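Local structure of N-terminal acetyltransferase B complex subunit MDM20 (Candida albicans, 5K04) at residues A[237-240]-A[241-245]; A[277-280]-A[281-285]; A[466-469]-A[470-474]; A[537-540]-A[541-545]. The protein serves as the non-catalytic subunit of the NatB N-terminal acetyltransferase complex, probably supporting the NAT3 subunit in acetylating protein N termini. All coordinates share one frame; numbering follows the deposited sequence.

Contact 1: residues A[237-240]-A[241-245]; sequences EKLL and FKEKF
Lys-238 and Glu-243 form a salt bridge, NZ to OE1 at 3.3 Å, across the C-terminal turn of helix 229-242, where a left-handed Lys-244 (phi 37°) reverses the chain. The lysine chain bends at its third torsion (chi3 74°), which brings both CE and NZ against the same carboxylate oxygen. In the backbone, Phe-241 N and Lys-242 N still bond to the carbonyls four residues back. Leu-239 O then takes two donors, a weak bond from Glu-243 N and an ordinary one from Phe-245 N, six residues on, at 3.3 Å. Beyond this turn, the main-chain oxygens of Lys-244 and Phe-245 accept hydrogen bonds from Asn-99 and Lys-92 of the NAT3 chain.

The Phe-241 ring turns its edge to Glu-237 O, while its CD1 meets Glu-237 CG at 3.8 Å. The carboxylate of that glutamate is held by Trp-254, whose ring also meets Phe-241. The side chains of Leu-239 and Phe-245 run alongside each other, pointing the same way, with Leu-239 CD1 4.1 Å from Phe-245 CD2.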
loop_
_atom_site.group_PDB
_atom_site.type_symbol
_atom_site.label_atom_id
_atom_site.label_comp_id
_atom_site.label_asym_id
_atom_site.label_seq_id
_atom_site.Cartn_x
_atom_site.Cartn_y
_atom_site.Cartn_z
ATOM N N GLU A 237 -13.948 -34.166 0.444
ATOM C CA GLU A 237 -15.229 -34.613 0.989
ATOM C C GLU A 237 -15.225 -34.578 2.516
ATOM O O GLU A 237 -16.211 -34.159 3.137
ATOM C CB GLU A 237 -15.566 -36.020 0.475
ATOM C CG GLU A 237 -16.884 -36.580 0.984
ATOM C CD GLU A 237 -17.501 -37.622 0.062
ATOM O OE1 GLU A 237 -17.925 -38.675 0.566
ATOM O OE2 GLU A 237 -17.572 -37.381 -1.160
ATOM N N LYS A 238 -14.113 -34.983 3.137
ATOM C CA LYS A 238 -13.991 -34.873 4.589
ATOM C C LYS A 238 -14.155 -33.425 5.045
ATOM O O LYS A 238 -14.950 -33.133 5.949
ATOM C CB LYS A 238 -12.644 -35.438 5.053
ATOM C CG LYS A 238 -12.466 -35.437 6.566
ATOM C CD LYS A 238 -11.005 -35.646 6.998
ATOM C CE LYS A 238 -10.129 -34.398 6.757
ATOM N NZ LYS A 238 -8.945 -34.307 7.688
ATOM N N LEU A 239 -13.398 -32.504 4.434
ATOM C CA LEU A 239 -13.468 -31.104 4.840
ATOM C C LEU A 239 -14.881 -30.567 4.709
ATOM O O LEU A 239 -15.369 -29.869 5.604
ATOM C CB LEU A 239 -12.519 -30.250 4.000
ATOM C CG LEU A 239 -11.027 -30.515 4.110
ATOM C CD1 LEU A 239 -10.252 -29.498 3.275
ATOM C CD2 LEU A 239 -10.605 -30.493 5.562
ATOM N N LEU A 240 -15.558 -30.907 3.608
ATOM C CA LEU A 240 -16.828 -30.276 3.259
ATOM C C LEU A 240 -18.003 -30.872 4.029
ATOM O O LEU A 240 -18.872 -30.133 4.509
ATOM C CB LEU A 240 -17.071 -30.409 1.755
ATOM C CG LEU A 240 -16.005 -29.766 0.857
ATOM C CD1 LEU A 240 -16.141 -30.275 -0.580
ATOM C CD2 LEU A 240 -16.068 -28.241 0.919
ATOM N N PHE A 241 -18.056 -32.200 4.148
ATOM C CA PHE A 241 -19.227 -32.873 4.696
ATOM C C PHE A 241 -19.078 -33.268 6.162
ATOM O O PHE A 241 -20.081 -33.623 6.789
ATOM C CB PHE A 241 -19.561 -34.121 3.856
ATOM C CG PHE A 241 -20.033 -33.805 2.456
ATOM C CD1 PHE A 241 -19.119 -33.588 1.433
ATOM C CD2 PHE A 241 -21.384 -33.713 2.168
ATOM C CE1 PHE A 241 -19.541 -33.290 0.154
ATOM C CE2 PHE A 241 -21.817 -33.421 0.884
ATOM C CZ PHE A 241 -20.890 -33.203 -0.122
ATOM N N LYS A 242 -17.867 -33.210 6.724
ATOM C CA LYS A 242 -17.643 -33.588 8.115
ATOM C C LYS A 242 -16.955 -32.525 8.970
ATOM O O LYS A 242 -17.016 -32.629 10.202
ATOM C CB LYS A 242 -16.825 -34.888 8.193
ATOM C CG LYS A 242 -17.547 -36.103 7.627
ATOM C CD LYS A 242 -16.757 -37.391 7.831
ATOM C CE LYS A 242 -17.473 -38.582 7.196
ATOM N NZ LYS A 242 -16.728 -39.872 7.372
ATOM N N GLU A 243 -16.317 -31.512 8.380
ATOM C CA GLU A 243 -15.584 -30.504 9.143
ATOM C C GLU A 243 -16.101 -29.089 8.879
ATOM O O GLU A 243 -15.413 -28.107 9.191
ATOM C CB GLU A 243 -14.087 -30.622 8.846
ATOM C CG GLU A 243 -13.527 -31.983 9.326
ATOM C CD GLU A 243 -12.023 -32.153 9.115
ATOM O OE1 GLU A 243 -11.527 -33.269 9.374
ATOM O OE2 GLU A 243 -11.341 -31.191 8.696
ATOM N N LYS A 244 -17.311 -28.987 8.327
ATOM C CA LYS A 244 -18.040 -27.737 8.054
ATOM C C LYS A 244 -17.106 -26.612 7.612
ATOM O O LYS A 244 -17.079 -25.509 8.169
ATOM C CB LYS A 244 -18.882 -27.290 9.265
ATOM C CG LYS A 244 -18.280 -27.437 10.651
ATOM C CD LYS A 244 -19.407 -27.704 11.637
ATOM C CE LYS A 244 -18.923 -27.729 13.073
ATOM N NZ LYS A 244 -20.065 -27.918 14.019
ATOM N N PHE A 245 -16.353 -26.910 6.563
ATOM C CA PHE A 245 -15.474 -25.912 5.987
ATOM C C PHE A 245 -16.246 -24.977 5.051
ATOM O O PHE A 245 -16.189 -23.752 5.212
ATOM C CB PHE A 245 -14.305 -26.609 5.291
ATOM C CG PHE A 245 -13.201 -25.681 4.920
ATOM C CD1 PHE A 245 -13.071 -24.459 5.557
ATOM C CD2 PHE A 245 -12.318 -26.008 3.901
ATOM C CE1 PHE A 245 -12.073 -23.582 5.202
ATOM C CE2 PHE A 245 -11.317 -25.144 3.543
ATOM C CZ PHE A 245 -11.197 -23.919 4.194
#

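Contact 2: residues A[277-280]-A[281-285]; sequences RNIS and LLKIE
Lys-283 lays its aliphatic chain over the carbonyl of Ile-279 in the first turns of helix 277-289, one of the helices of the TPR-clan family region of this subunit. Its CG stands beside the backbone N (chi1 -77°), which brings it back to 3.4 Å from Ile-279 O, the oxygen that also accepts the Lys-283 N-H. Further out the chain is extended until its last torsion, where it bends, and NZ makes a salt bridge with Asp-269.

Leu-281 repeats the pattern two residues nearer the start of the helix: its CG lies 3.8 Å from Arg-277 O, the acceptor of its own N-H at 3.0 Å. Leu-282 takes the other choice. Its CB meets Asn-278 O at 3.2 Å, but CG, on the far side from the backbone N (chi1 -171°), does not come back to that carbonyl as Leu-281 CG does to its own; the branches pack on Trp-251 and Ile-255 of helix 248-260. Ser-280 turns its hydroxyl back to bond with Thr-276 O.

Arg-277 is nearly extended: NE pairs with Asp-314 and NH2 with Glu-48 of the NAT3 chain. The Arg-277 side chain is about 10 Å from bound coenzyme A. This end of the helix therefore takes part in the subunit interface. At the other end of the contact, Ile-284 CG1 rests 3.8 Å from Ser-280 O.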
loop_
_atom_site.group_PDB
_atom_site.type_symbol
_atom_site.label_atom_id
_atom_site.label_comp_id
_atom_site.label_asym_id
_atom_site.label_seq_id
_atom_site.Cartn_x
_atom_site.Cartn_y
_atom_site.Cartn_z
ATOM N N ARG A 277 -25.165 -20.533 -0.872
ATOM C CA ARG A 277 -24.587 -19.773 -1.976
ATOM C C ARG A 277 -23.560 -20.606 -2.733
ATOM O O ARG A 277 -23.653 -20.767 -3.956
ATOM C CB ARG A 277 -23.959 -18.483 -1.445
ATOM C CG ARG A 277 -23.102 -17.706 -2.454
ATOM C CD ARG A 277 -23.078 -16.199 -2.139
ATOM N NE ARG A 277 -22.100 -15.498 -2.970
ATOM C CZ ARG A 277 -20.806 -15.373 -2.672
ATOM N NH1 ARG A 277 -20.332 -15.902 -1.555
ATOM N NH2 ARG A 277 -19.978 -14.733 -3.491
ATOM N N ASN A 278 -22.579 -21.153 -2.014
ATOM C CA ASN A 278 -21.488 -21.865 -2.675
ATOM C C ASN A 278 -21.992 -23.080 -3.446
ATOM O O ASN A 278 -21.477 -23.394 -4.524
ATOM C CB ASN A 278 -20.445 -22.282 -1.649
ATOM C CG ASN A 278 -19.468 -21.156 -1.311
ATOM O OD1 ASN A 278 -19.400 -20.136 -2.007
ATOM N ND2 ASN A 278 -18.699 -21.349 -0.244
ATOM N N ILE A 279 -22.991 -23.779 -2.905
ATOM C CA ILE A 279 -23.522 -24.949 -3.594
ATOM C C ILE A 279 -24.357 -24.521 -4.797
ATOM O O ILE A 279 -24.383 -25.208 -5.826
ATOM C CB ILE A 279 -24.333 -25.817 -2.615
ATOM C CG1 ILE A 279 -23.407 -26.495 -1.612
ATOM C CG2 ILE A 279 -25.213 -26.844 -3.354
ATOM C CD1 ILE A 279 -24.173 -27.268 -0.548
ATOM N N SER A 280 -25.025 -23.368 -4.703
ATOM C CA SER A 280 -25.816 -22.882 -5.825
ATOM C C SER A 280 -24.926 -22.521 -7.001
ATOM O O SER A 280 -25.239 -22.849 -8.149
ATOM C CB SER A 280 -26.654 -21.689 -5.381
ATOM O OG SER A 280 -27.628 -22.111 -4.447
ATOM N N LEU A 281 -23.791 -21.875 -6.726
ATOM C CA LEU A 281 -22.821 -21.598 -7.778
ATOM C C LEU A 281 -22.151 -22.878 -8.249
ATOM O O LEU A 281 -21.846 -23.024 -9.440
ATOM C CB LEU A 281 -21.766 -20.601 -7.285
ATOM C CG LEU A 281 -22.229 -19.155 -7.114
ATOM C CD1 LEU A 281 -21.109 -18.279 -6.593
ATOM C CD2 LEU A 281 -22.770 -18.593 -8.416
ATOM N N LEU A 282 -21.915 -23.815 -7.329
ATOM C CA LEU A 282 -21.231 -25.051 -7.697
ATOM C C LEU A 282 -22.027 -25.830 -8.729
ATOM O O LEU A 282 -21.447 -26.455 -9.623
ATOM C CB LEU A 282 -20.997 -25.913 -6.464
ATOM C CG LEU A 282 -20.103 -27.127 -6.700
ATOM C CD1 LEU A 282 -18.680 -26.667 -6.995
ATOM C CD2 LEU A 282 -20.140 -28.053 -5.489
ATOM N N LYS A 283 -23.364 -25.792 -8.621
ATOM C CA LYS A 283 -24.226 -26.495 -9.569
ATOM C C LYS A 283 -24.007 -25.991 -10.988
ATOM O O LYS A 283 -24.074 -26.775 -11.944
ATOM C CB LYS A 283 -25.687 -26.337 -9.155
ATOM C CG LYS A 283 -26.074 -27.238 -8.003
ATOM C CD LYS A 283 -27.547 -27.134 -7.670
ATOM C CE LYS A 283 -27.935 -28.102 -6.548
ATOM N NZ LYS A 283 -27.937 -29.550 -6.954
ATOM N N ILE A 284 -23.712 -24.695 -11.131
ATOM C CA ILE A 284 -23.277 -24.155 -12.416
ATOM C C ILE A 284 -21.936 -24.751 -12.807
ATOM O O ILE A 284 -21.734 -25.180 -13.950
ATOM C CB ILE A 284 -23.196 -22.622 -12.359
ATOM C CG1 ILE A 284 -24.484 -22.042 -11.768
ATOM C CG2 ILE A 284 -22.943 -22.079 -13.755
ATOM C CD1 ILE A 284 -24.462 -20.545 -11.597
ATOM N N GLU A 285 -20.993 -24.760 -11.865
ATOM C CA GLU A 285 -19.675 -25.331 -12.127
ATOM C C GLU A 285 -19.773 -26.823 -12.441
ATOM O O GLU A 285 -18.950 -27.359 -13.192
ATOM C CB GLU A 285 -18.766 -25.085 -10.923
ATOM C CG GLU A 285 -17.298 -24.838 -11.277
ATOM C CD GLU A 285 -16.999 -23.405 -11.667
ATOM O OE1 GLU A 285 -17.568 -22.482 -11.041
ATOM O OE2 GLU A 285 -16.187 -23.205 -12.599
#

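Contact 3: residues A[466-469]-A[470-474]; sequences YRFY and LTSKQ
Tyr-466 and Leu-470, one turn apart on helix 456-485, set an aromatic ring aslant against a branched leucine. The tyrosine ring swings along the helix toward the leucine (chi1 -177°), bringing CE2 to 3.5 Å from Leu-470 CG. Both leucine methyls approach CE2; Leu-470 CD1 leans also to CD2 of the ring, and Leu-470 CD2 toward the phenol oxygen, 3.9 Å from Tyr-466 OH. Phe-531 of helix 525-537 meets the same tyrosine edge-to-face.

Around the helix, Phe-468 holds its CE2 3.5 Å above the Tyr-469 ring, over its centre, while Tyr-466 CA sits in plane at that ring's edge. A first torsion of 138°, away from a staggered value, carries the Phe-468 ring along the helix, and its CE1 approaches Ser-472 CB at 3.9 Å. Tyr-469 sends its hydroxyl to Glu-443.

The Arg-467 carbonyl oxygen is gripped twice by Thr-471, by the backbone N at 2.9 Å and by OG1 at 3.0 Å. The two donors arrive from opposite faces of the carbonyl plane, and the OG1 bond holds the threonine rotation. Thr-471 and Ser-472 also pack on Asn-28 and Val-29 of the NAT3 chain. A threonine hydroxyl returning to the carbonyl four residues back is a familiar intrahelical motif, here on a long helix at the subunit interface of a TPR-clan scaffold.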
loop_
_atom_site.group_PDB
_atom_site.type_symbol
_atom_site.label_atom_id
_atom_site.label_comp_id
_atom_site.label_asym_id
_atom_site.label_seq_id
_atom_site.Cartn_x
_atom_site.Cartn_y
_atom_site.Cartn_z
ATOM N N TYR A 466 4.125 11.849 6.352
ATOM C CA TYR A 466 5.510 11.383 6.422
ATOM C C TYR A 466 5.809 10.674 7.743
ATOM O O TYR A 466 6.594 9.717 7.766
ATOM C CB TYR A 466 6.497 12.540 6.225
ATOM C CG TYR A 466 7.909 12.010 6.218
ATOM C CD1 TYR A 466 8.436 11.402 5.083
ATOM C CD2 TYR A 466 8.705 12.069 7.355
ATOM C CE1 TYR A 466 9.733 10.867 5.071
ATOM C CE2 TYR A 466 10.003 11.542 7.357
ATOM C CZ TYR A 466 10.510 10.942 6.214
ATOM O OH TYR A 466 11.789 10.407 6.220
ATOM N N ARG A 467 5.200 11.122 8.854
ATOM C CA ARG A 467 5.417 10.442 10.134
ATOM C C ARG A 467 4.829 9.034 10.138
ATOM O O ARG A 467 5.338 8.161 10.848
ATOM C CB ARG A 467 4.848 11.274 11.288
ATOM C CG ARG A 467 5.663 12.539 11.556
ATOM C CD ARG A 467 5.148 13.324 12.748
ATOM N NE ARG A 467 5.912 14.560 12.943
ATOM C CZ ARG A 467 5.405 15.782 12.813
ATOM N NH1 ARG A 467 4.123 15.927 12.499
ATOM N NH2 ARG A 467 6.173 16.852 13.000
ATOM N N PHE A 468 3.767 8.796 9.360
ATOM C CA PHE A 468 3.292 7.432 9.156
ATOM C C PHE A 468 4.391 6.583 8.526
ATOM O O PHE A 468 4.660 5.464 8.971
ATOM C CB PHE A 468 2.026 7.423 8.275
ATOM C CG PHE A 468 2.022 6.312 7.248
ATOM C CD1 PHE A 468 1.846 4.986 7.636
ATOM C CD2 PHE A 468 2.217 6.590 5.904
ATOM C CE1 PHE A 468 1.871 3.962 6.708
ATOM C CE2 PHE A 468 2.238 5.565 4.963
ATOM C CZ PHE A 468 2.073 4.248 5.365
ATOM N N TYR A 469 5.047 7.122 7.489
ATOM C CA TYR A 469 6.162 6.425 6.846
ATOM C C TYR A 469 7.285 6.119 7.837
ATOM O O TYR A 469 7.852 5.018 7.824
ATOM C CB TYR A 469 6.676 7.257 5.662
ATOM C CG TYR A 469 5.787 7.166 4.430
ATOM C CD1 TYR A 469 5.791 6.022 3.646
ATOM C CD2 TYR A 469 4.949 8.209 4.054
ATOM C CE1 TYR A 469 5.002 5.905 2.524
ATOM C CE2 TYR A 469 4.131 8.101 2.906
ATOM C CZ TYR A 469 4.173 6.934 2.152
ATOM O OH TYR A 469 3.397 6.752 1.027
ATOM N N LEU A 470 7.615 7.076 8.710
ATOM C CA LEU A 470 8.624 6.828 9.740
ATOM C C LEU A 470 8.187 5.720 10.689
ATOM O O LEU A 470 8.994 4.876 11.091
ATOM C CB LEU A 470 8.876 8.108 10.531
ATOM C CG LEU A 470 9.702 9.225 9.920
ATOM C CD1 LEU A 470 9.755 10.419 10.885
ATOM C CD2 LEU A 470 11.094 8.696 9.641
ATOM N N THR A 471 6.903 5.721 11.062
ATOM C CA THR A 471 6.354 4.735 11.990
ATOM C C THR A 471 6.299 3.338 11.365
ATOM O O THR A 471 6.675 2.343 12.000
ATOM C CB THR A 471 4.964 5.206 12.423
ATOM O OG1 THR A 471 5.103 6.398 13.208
ATOM C CG2 THR A 471 4.224 4.129 13.223
ATOM N N SER A 472 5.838 3.253 10.119
ATOM C CA SER A 472 5.740 1.973 9.426
ATOM C C SER A 472 7.114 1.345 9.220
ATOM O O SER A 472 7.289 0.138 9.429
ATOM C CB SER A 472 5.021 2.173 8.088
ATOM O OG SER A 472 4.977 0.961 7.356
ATOM N N LYS A 473 8.105 2.154 8.818
ATOM C CA LYS A 473 9.471 1.662 8.653
ATOM C C LYS A 473 9.979 0.980 9.921
ATOM O O LYS A 473 10.554 -0.114 9.862
ATOM C CB LYS A 473 10.385 2.818 8.241
ATOM C CG LYS A 473 11.902 2.579 8.351
ATOM C CD LYS A 473 12.661 3.839 7.901
ATOM C CE LYS A 473 14.169 3.743 8.096
ATOM N NZ LYS A 473 14.836 2.851 7.102
ATOM N N GLN A 474 9.753 1.600 11.085
ATOM C CA GLN A 474 10.231 1.009 12.334
ATOM C C GLN A 474 9.369 -0.171 12.775
ATOM O O GLN A 474 9.887 -1.131 13.357
ATOM C CB GLN A 474 10.289 2.060 13.445
ATOM C CG GLN A 474 11.067 1.571 14.686
ATOM C CD GLN A 474 12.448 0.949 14.341
ATOM O OE1 GLN A 474 13.374 1.648 13.911
ATOM N NE2 GLN A 474 12.572 -0.372 14.530
#

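Contact 4: residues A[537-540]-A[541-545]; sequences TNEA and LIVSD
The short helix 539-542 starts right after helix 525-537, with Asn-538 between them. Asn-538 holds the N-cap position, yet its side chain makes no capping bond; ND2 instead turns back to Tyr-534 O in the preceding helix. Its carbonyl oxygen does the work of starting the new turn. It accepts Ile-542 N at 3.0 Å in a nearly straight bond (166° at the hydrogen) and Leu-541 N in a weak, strongly bent one.

The side chains of Asn-538 and Leu-541 lie alongside each other and point the same way, with Asn-538 OD1 3.7 Å from Leu-541 CD1. Ile-542 places CG1 beside its own backbone N (chi1 -63°), which leaves that carbon 3.3 Å from Asn-538 O; the rest of the side chain packs on Leu-578 and Leu-579 of helix 571-584. Val-543 N bonds to Glu-539 O at 3.1 Å, and its CG2 lies against the same oxygen. Glu-539 OE1 makes a salt bridge with Arg-592.

After this turn the chain departs from the helix. Ser-544 N binds Leu-541 O at 2.9 Å, and Ser-544 OG donates to Ala-540 O, though the 2.5 Å separation is so short that its exact value is doubtful. The chemistry implies a division of labour: backbone carbonyls of Asn-538 and Glu-539 hold the turn together, while the polar ends of the same two side chains tie it to helix 525-537 before it and to helix 591-601 further along the chain.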
loop_
_atom_site.group_PDB
_atom_site.type_symbol
_atom_site.label_atom_id
_atom_site.label_comp_id
_atom_site.label_asym_id
_atom_site.label_seq_id
_atom_site.Cartn_x
_atom_site.Cartn_y
_atom_site.Cartn_z
ATOM N N THR A 537 20.970 11.674 2.547
ATOM C CA THR A 537 21.136 10.367 3.177
ATOM C C THR A 537 20.740 9.214 2.244
ATOM O O THR A 537 21.304 8.119 2.342
ATOM C CB THR A 537 20.309 10.339 4.469
ATOM O OG1 THR A 537 20.821 11.322 5.376
ATOM C CG2 THR A 537 20.371 8.970 5.135
ATOM N N ASN A 538 19.790 9.426 1.334
ATOM C CA ASN A 538 19.201 8.326 0.578
ATOM C C ASN A 538 19.300 8.560 -0.910
ATOM O O ASN A 538 18.410 8.177 -1.679
ATOM C CB ASN A 538 17.751 8.107 0.982
ATOM C CG ASN A 538 17.643 7.618 2.381
ATOM O OD1 ASN A 538 17.861 6.438 2.653
ATOM N ND2 ASN A 538 17.357 8.534 3.305
ATOM N N GLU A 539 20.412 9.160 -1.336
ATOM C CA GLU A 539 20.610 9.442 -2.750
ATOM C C GLU A 539 20.422 8.200 -3.608
ATOM O O GLU A 539 19.821 8.270 -4.688
ATOM C CB GLU A 539 21.997 10.022 -2.967
ATOM C CG GLU A 539 22.208 10.537 -4.359
ATOM C CD GLU A 539 23.550 11.194 -4.510
ATOM O OE1 GLU A 539 24.412 10.609 -5.191
ATOM O OE2 GLU A 539 23.730 12.284 -3.933
ATOM N N ALA A 540 20.917 7.047 -3.136
ATOM C CA ALA A 540 20.828 5.824 -3.931
ATOM C C ALA A 540 19.381 5.453 -4.221
ATOM O O ALA A 540 19.070 4.951 -5.310
ATOM C CB ALA A 540 21.543 4.672 -3.219
ATOM N N LEU A 541 18.479 5.698 -3.256
ATOM C CA LEU A 541 17.057 5.427 -3.478
ATOM C C LEU A 541 16.425 6.469 -4.392
ATOM O O LEU A 541 15.652 6.122 -5.292
ATOM C CB LEU A 541 16.320 5.379 -2.144
ATOM C CG LEU A 541 16.785 4.289 -1.171
ATOM C CD1 LEU A 541 16.001 4.339 0.165
ATOM C CD2 LEU A 541 16.685 2.918 -1.807
ATOM N N ILE A 542 16.747 7.752 -4.169
ATOM C CA ILE A 542 16.168 8.847 -4.952
ATOM C C ILE A 542 16.391 8.622 -6.446
ATOM O O ILE A 542 15.533 8.941 -7.278
ATOM C CB ILE A 542 16.774 10.186 -4.489
ATOM C CG1 ILE A 542 16.423 10.466 -3.025
ATOM C CG2 ILE A 542 16.394 11.333 -5.429
ATOM C CD1 ILE A 542 14.988 10.275 -2.689
ATOM N N VAL A 543 17.547 8.051 -6.797
ATOM C CA VAL A 543 17.966 7.833 -8.181
ATOM C C VAL A 543 17.508 6.481 -8.717
ATOM O O VAL A 543 17.610 6.229 -9.930
ATOM C CB VAL A 543 19.501 8.011 -8.218
ATOM C CG1 VAL A 543 20.101 7.656 -9.565
ATOM C CG2 VAL A 543 19.849 9.449 -7.859
ATOM N N SER A 544 16.986 5.611 -7.854
ATOM C CA SER A 544 16.524 4.295 -8.257
ATOM C C SER A 544 15.093 4.370 -8.774
ATOM O O SER A 544 14.472 5.431 -8.841
ATOM C CB SER A 544 16.620 3.310 -7.093
ATOM O OG SER A 544 17.966 3.158 -6.697
ATOM N N ASP A 545 14.570 3.217 -9.165
ATOM C CA ASP A 545 13.188 3.107 -9.582
ATOM C C ASP A 545 12.315 2.896 -8.361
ATOM O O ASP A 545 12.653 2.113 -7.464
ATOM C CB ASP A 545 13.027 1.963 -10.573
ATOM C CG ASP A 545 13.653 2.287 -11.916
ATOM O OD1 ASP A 545 13.432 3.414 -12.406
ATOM O OD2 ASP A 545 14.378 1.429 -12.457
#

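How the contacts relate
From the N terminus the four contacts follow in series. Each spans one unbroken piece of chain, so none closes a loop, and none nests in or crosses another. Contacts 1 and 2 form a pair, their centres about 16 Å apart, with helix 248-260 between them in sequence: its Trp-251 touches Leu-240 and Phe-241 of the first and Leu-282 of the second. Contacts 3 and 4 form another, with centres about 18 Å apart, related through helix 525-537, which packs on Tyr-466 and runs up to residue 537. Contacts 1 and 4 lie on opposite sides of the chain's centre. Contacts 1, 2 and 3 meet NAT3, whereas contact 4 touches no other protein chain.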